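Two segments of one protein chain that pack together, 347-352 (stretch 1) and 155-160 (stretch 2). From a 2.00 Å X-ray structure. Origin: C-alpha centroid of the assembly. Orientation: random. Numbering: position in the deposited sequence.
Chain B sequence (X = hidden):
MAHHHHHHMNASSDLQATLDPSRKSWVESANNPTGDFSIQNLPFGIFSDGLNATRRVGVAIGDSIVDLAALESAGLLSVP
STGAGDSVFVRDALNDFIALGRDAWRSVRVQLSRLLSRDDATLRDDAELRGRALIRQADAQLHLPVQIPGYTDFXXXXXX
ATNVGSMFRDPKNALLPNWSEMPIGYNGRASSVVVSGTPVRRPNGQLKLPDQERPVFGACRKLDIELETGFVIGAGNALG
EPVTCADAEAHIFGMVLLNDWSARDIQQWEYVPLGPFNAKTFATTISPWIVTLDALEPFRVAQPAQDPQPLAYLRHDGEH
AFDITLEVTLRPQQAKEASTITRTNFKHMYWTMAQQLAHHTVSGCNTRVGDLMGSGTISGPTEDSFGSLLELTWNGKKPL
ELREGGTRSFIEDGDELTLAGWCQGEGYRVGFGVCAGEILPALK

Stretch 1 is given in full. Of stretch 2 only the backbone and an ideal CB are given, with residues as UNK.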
# COMPACT_ATOMS: atom_id res chain seq x y z
N LYS B 347 23.36 -12.41 3.11
CA LYS B 347 24.29 -11.77 4.04
C LYS B 347 25.03 -10.59 3.45
O LYS B 347 25.63 -9.82 4.21
CB LYS B 347 25.31 -12.80 4.56
CG LYS B 347 26.35 -13.23 3.55
CD LYS B 347 27.15 -14.39 4.10
CE LYS B 347 28.17 -14.91 3.09
NZ LYS B 347 29.16 -15.80 3.73
N HIS B 348 25.00 -10.39 2.12
CA HIS B 348 25.75 -9.31 1.49
C HIS B 348 25.06 -7.95 1.54
O HIS B 348 25.68 -6.96 1.15
CB HIS B 348 26.04 -9.67 0.03
CG HIS B 348 26.84 -10.92 -0.12
ND1 HIS B 348 28.01 -11.14 0.56
CD2 HIS B 348 26.62 -12.03 -0.87
CE1 HIS B 348 28.50 -12.32 0.23
NE2 HIS B 348 27.67 -12.88 -0.64
N MET B 349 23.82 -7.89 1.99
CA MET B 349 23.11 -6.61 2.00
C MET B 349 23.80 -5.58 2.90
O MET B 349 24.25 -5.89 4.00
CB MET B 349 21.66 -6.83 2.43
CG MET B 349 20.87 -7.71 1.48
SD MET B 349 20.90 -7.17 -0.26
CE MET B 349 19.30 -6.35 -0.37
N TYR B 350 23.88 -4.35 2.39
CA TYR B 350 24.53 -3.25 3.10
C TYR B 350 23.68 -2.73 4.26
O TYR B 350 24.22 -2.30 5.29
CB TYR B 350 24.84 -2.13 2.11
CG TYR B 350 25.78 -1.05 2.59
CD1 TYR B 350 25.29 0.09 3.22
CD2 TYR B 350 27.14 -1.15 2.39
CE1 TYR B 350 26.15 1.10 3.65
CE2 TYR B 350 28.01 -0.15 2.81
CZ TYR B 350 27.51 0.97 3.44
OH TYR B 350 28.37 1.96 3.86
N TRP B 351 22.36 -2.72 4.10
CA TRP B 351 21.45 -2.27 5.16
C TRP B 351 20.68 -3.47 5.69
O TRP B 351 20.13 -4.25 4.90
CB TRP B 351 20.48 -1.20 4.64
CG TRP B 351 21.12 0.09 4.19
CD1 TRP B 351 21.35 0.49 2.91
CD2 TRP B 351 21.59 1.16 5.03
NE1 TRP B 351 21.94 1.74 2.90
CE2 TRP B 351 22.10 2.17 4.19
CE3 TRP B 351 21.62 1.37 6.42
CZ2 TRP B 351 22.64 3.36 4.68
CZ3 TRP B 351 22.17 2.56 6.91
CH2 TRP B 351 22.67 3.54 6.04
N THR B 352 20.63 -3.62 7.00
CA THR B 352 19.92 -4.75 7.59
C THR B 352 18.42 -4.48 7.66
O THR B 352 17.95 -3.36 7.46
CB THR B 352 20.45 -5.04 8.99
OG1 THR B 352 20.11 -3.93 9.84
CG2 THR B 352 21.95 -5.24 8.94
N UNK B 155 16.20 -1.18 -1.33
CA UNK B 155 17.16 -1.08 -2.42
C UNK B 155 18.55 -1.25 -1.84
O UNK B 155 19.47 -0.51 -2.18
CB UNK B 155 17.03 0.25 -3.16
N UNK B 156 18.70 -2.21 -0.93
CA UNK B 156 19.77 -2.14 0.07
C UNK B 156 20.97 -3.01 -0.28
O UNK B 156 21.75 -3.36 0.62
CB UNK B 156 19.23 -2.55 1.44
N UNK B 157 21.15 -3.37 -1.55
CA UNK B 157 22.34 -4.09 -2.00
C UNK B 157 23.32 -3.11 -2.63
O UNK B 157 23.00 -2.48 -3.65
CB UNK B 157 21.97 -5.19 -2.99
N UNK B 158 24.51 -2.99 -2.03
CA UNK B 158 25.52 -2.10 -2.59
C UNK B 158 25.95 -2.57 -3.98
O UNK B 158 26.13 -1.76 -4.89
CB UNK B 158 26.73 -2.02 -1.66
N UNK B 159 26.12 -3.89 -4.16
CA UNK B 159 26.54 -4.42 -5.45
C UNK B 159 25.48 -4.16 -6.52
O UNK B 159 25.81 -3.86 -7.68
CB UNK B 159 26.83 -5.92 -5.34
N UNK B 160 24.21 -4.28 -6.15
CA UNK B 160 23.13 -4.00 -7.10
C UNK B 160 23.09 -2.52 -7.46
O UNK B 160 23.04 -2.16 -8.64
CB UNK B 160 21.78 -4.44 -6.52

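Position 155 opens the segment with CA-to-CB directed away from stretch 1, and nothing of that stretch lies within 5.5 Å of its CB. Stretch 1 therefore sets no preference here, and almost any side chain could be accommodated as far as this contact is concerned. The residue is Y155, chi1 in the t well, which makes no contact with stretch 1.

At position 156 the bond points toward stretch 1, and the space is tight: the ideal CB lies 3.7 Å from W351 CB and 4.2 Å from M349 CE. The carbonyl O of 156 also accepts a hydrogen bond from Y350 N at 2.9 Å, with an N-H...acceptor angle of 141°. With W351 CB and M349 CE already so near the CB, a small residue such as glycine, alanine, serine or perhaps cysteine would suit. The deposited residue is S156, chi1 m, with OG 3.5 Å from W351 CB; the hydroxyl finds its hydrogen-bonding partner elsewhere in the structure. The terminal methyl of M349 also packs on its backbone, CE lying 3.7 Å from S156 C.

Position 157 points sideways, and its ideal CB is already 3.5 Å from M349 SD, again favouring a compact side chain. The next residues turn into a helix, with phi/psi near -63/-41 at 158 and -64/-39 at 159, whereas 157 has the extended values -100/118 common at an N-cap. Serine, threonine, aspartate or asparagine would all answer both demands to some degree, serine being the smallest. S157 is found, chi1 t; its OG accepts from the backbone N of residue 160 at 3.1 Å, capping the helix, while its CB rests against the methionine sulfur.

From position 158 the CB is directed toward stretch 1 and sits 4.2 Å from Y350 CD2. The tyrosine ring offers a nonpolar surface with a hydroxyl at its far end, so a long side chain, either aliphatic or with a polar tip, could run along it: methionine, glutamine, arginine or lysine. It is K158, fully extended with all four chi angles t. Its CD packs obliquely on the ring, 3.8 Å from Y350 CD2, and NZ donates to a water 3.0 Å away that also makes a weak hydrogen bond with Y350 OH.

Position 159 points sideways, with no atom of stretch 1 within 5.5 Å of its CB. A longer polar chain could nevertheless bend back toward H348, whose carbonyl O would suit a donor such as glutamine, lysine or arginine, and glutamate if water lies between. E159 does bend back, with chi1 m and chi2 p. Its OE1 stays 4.0 Å from H348 O, and two waters fill the gap, one hydrogen-bonded to OE1 and the other to OE2, both also reaching H348 O.

Position 160 is out of reach of stretch 1, so many helix-compatible residues would fit. It is H160, which contributes its backbone N to the S157 cap.

Stretch 2, residues 155-160: YSSKEH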
# COMPACT_ATOMS: atom_id res chain seq x y z
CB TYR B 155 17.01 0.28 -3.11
CG TYR B 155 17.64 0.41 -4.47
CD1 TYR B 155 17.05 -0.17 -5.59
CD2 TYR B 155 18.79 1.16 -4.65
CE1 TYR B 155 17.61 -0.02 -6.84
CE2 TYR B 155 19.37 1.30 -5.89
CZ TYR B 155 18.77 0.71 -6.99
OH TYR B 155 19.35 0.85 -8.23
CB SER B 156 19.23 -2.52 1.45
OG SER B 156 18.26 -1.58 1.91
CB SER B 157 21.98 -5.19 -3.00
OG SER B 157 23.14 -5.76 -3.59
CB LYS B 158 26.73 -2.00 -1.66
CG LYS B 158 27.69 -0.90 -2.07
CD LYS B 158 28.78 -0.67 -1.01
CE LYS B 158 29.67 0.50 -1.38
NZ LYS B 158 30.65 0.84 -0.30
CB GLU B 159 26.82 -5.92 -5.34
CG GLU B 159 27.97 -6.30 -4.40
CD GLU B 159 27.55 -6.39 -2.93
OE1 GLU B 159 26.46 -5.87 -2.58
OE2 GLU B 159 28.30 -6.98 -2.13
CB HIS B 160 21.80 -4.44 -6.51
CG HIS B 160 20.63 -4.13 -7.38
ND1 HIS B 160 20.32 -4.87 -8.51
CD2 HIS B 160 19.70 -3.14 -7.32
CE1 HIS B 160 19.25 -4.36 -9.09
NE2 HIS B 160 18.86 -3.31 -8.39
O HOH W 1 25.63 -4.55 -0.09
O HOH W 2 28.81 2.85 1.05
O HOH W 3 28.16 -6.89 0.48
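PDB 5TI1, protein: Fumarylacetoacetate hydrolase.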